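Local coordinates for protein FeoA (Thermococcus thioreducens, PDB 3E19) that probably helps regulate ferrous iron uptake, as a small SH3-like beta-barrel protein of the FeoA family, at residues L45-H48 with P52-I55. Numbering follows the deposited sequence.
Sequences LESH and PIII
Ile54 pairs with both Leu45 and Glu46, which makes this end of the hairpin a classic beta bulge. Its carbonyl oxygen accepts two backbone N-H groups in its own plane, from Leu45 N at 2.8 Å and, on a lone pair, from Glu46 N at 3.2 Å. The return bond, Ile54 N to Glu46 O, is short (2.8 Å) and nearly straight at 165°, and Ile53 CA adds a C-H...O contact to the same Glu46 oxygen.

Packing is tightest where the side chains of Glu46 and Ile54 run alongside each other on one face of the sheet. With chi1 at an eclipsed-like -20° and the chain extended beyond CG, Glu46 lays its carboxylate carbon CD 3.6 Å from Ile54 CG1. Replacing Glu46 by alanine is likely to uncover this flank of Ile54 and take away a long, weak ionic partner of Arg61.

Toward the turn the backbones stay close but the side-chain contacts thin out. Across the hairpin Ser47 OG reaches Ile53 CG1 at 3.7 Å. The largely exposed His48 directs its ring edge at Pro52 O, with ND1 3.8 Å away, too long for a hydrogen bond, and both atoms, buried by the contact, have no partner in the model.

Strand 53-57 is flanked on its other side by strand 60-64, where Ile53 and Ile55 form backbone hydrogen bonds with Ile64 and Phe62. Ile53 also packs on Ala69 of helix 66-69, while Pro52 rests against Val4 of a second subunit.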
loop_
_atom_site.group_PDB
_atom_site.type_symbol
_atom_site.label_atom_id
_atom_site.label_comp_id
_atom_site.label_asym_id
_atom_site.label_seq_id
_atom_site.Cartn_x
_atom_site.Cartn_y
_atom_site.Cartn_z
ATOM N N LEU C 45 17.212 -11.141 17.160
ATOM C CA LEU C 45 16.721 -12.421 16.634
ATOM C C LEU C 45 17.795 -13.186 15.865
ATOM O O LEU C 45 17.833 -14.390 15.930
ATOM C CB LEU C 45 15.527 -12.198 15.711
ATOM C CG LEU C 45 14.297 -11.496 16.278
ATOM C CD1 LEU C 45 13.177 -11.603 15.293
ATOM C CD2 LEU C 45 13.859 -12.098 17.589
ATOM N N GLU C 46 18.632 -12.484 15.112
ATOM C CA GLU C 46 19.676 -13.115 14.294
ATOM C C GLU C 46 20.792 -12.129 14.094
ATOM O O GLU C 46 20.558 -10.927 14.012
ATOM C CB GLU C 46 19.220 -13.567 12.878
ATOM C CG GLU C 46 17.740 -13.735 12.671
ATOM C CD GLU C 46 17.369 -14.015 11.220
ATOM O OE1 GLU C 46 18.292 -14.317 10.418
ATOM O OE2 GLU C 46 16.147 -13.921 10.884
ATOM N N SER C 47 22.004 -12.660 13.971
ATOM C CA SER C 47 23.170 -11.861 13.665
ATOM C C SER C 47 24.251 -12.711 13.024
ATOM O O SER C 47 24.323 -13.928 13.277
ATOM C CB SER C 47 23.714 -11.234 14.936
ATOM O OG SER C 47 24.684 -10.256 14.622
ATOM N N HIS C 48 25.096 -12.049 12.234
ATOM C CA HIS C 48 26.267 -12.644 11.576
ATOM C C HIS C 48 27.472 -11.720 11.666
ATOM O O HIS C 48 27.273 -10.505 11.829
ATOM C CB HIS C 48 25.973 -12.791 10.113
ATOM C CG HIS C 48 24.771 -13.617 9.826
ATOM N ND1 HIS C 48 23.493 -13.101 9.860
ATOM C CD2 HIS C 48 24.649 -14.922 9.494
ATOM C CE1 HIS C 48 22.632 -14.060 9.571
ATOM N NE2 HIS C 48 23.307 -15.169 9.338
ATOM N N PRO C 52 23.497 -8.666 8.197
ATOM C CA PRO C 52 22.813 -7.676 9.041
ATOM C C PRO C 52 22.418 -8.275 10.404
ATOM O O PRO C 52 22.538 -9.494 10.627
ATOM C CB PRO C 52 21.544 -7.336 8.231
ATOM C CG PRO C 52 21.237 -8.556 7.477
ATOM C CD PRO C 52 22.582 -9.275 7.223
ATOM N N ILE C 53 21.916 -7.429 11.290
ATOM C CA ILE C 53 21.269 -7.920 12.503
ATOM C C ILE C 53 19.768 -7.850 12.317
ATOM O O ILE C 53 19.236 -6.816 11.868
ATOM C CB ILE C 53 21.681 -7.032 13.703
ATOM C CG1 ILE C 53 23.206 -6.932 13.769
ATOM C CG2 ILE C 53 21.122 -7.578 15.002
ATOM C CD1 ILE C 53 23.709 -6.040 14.896
ATOM N N ILE C 54 19.068 -8.895 12.712
ATOM C CA ILE C 54 17.621 -8.879 12.675
ATOM C C ILE C 54 17.123 -8.686 14.087
ATOM O O ILE C 54 17.457 -9.475 14.966
ATOM C CB ILE C 54 17.047 -10.185 12.091
ATOM C CG1 ILE C 54 17.675 -10.466 10.719
ATOM C CG2 ILE C 54 15.500 -10.185 12.077
ATOM C CD1 ILE C 54 17.544 -9.343 9.660
ATOM N N ILE C 55 16.322 -7.643 14.294
ATOM C CA ILE C 55 15.740 -7.334 15.587
ATOM C C ILE C 55 14.220 -7.318 15.540
ATOM O O ILE C 55 13.601 -7.197 14.479
ATOM C CB ILE C 55 16.217 -5.937 16.135
ATOM C CG1 ILE C 55 15.733 -4.802 15.218
ATOM C CG2 ILE C 55 17.762 -5.872 16.233
ATOM C CD1 ILE C 55 16.067 -3.321 15.667
#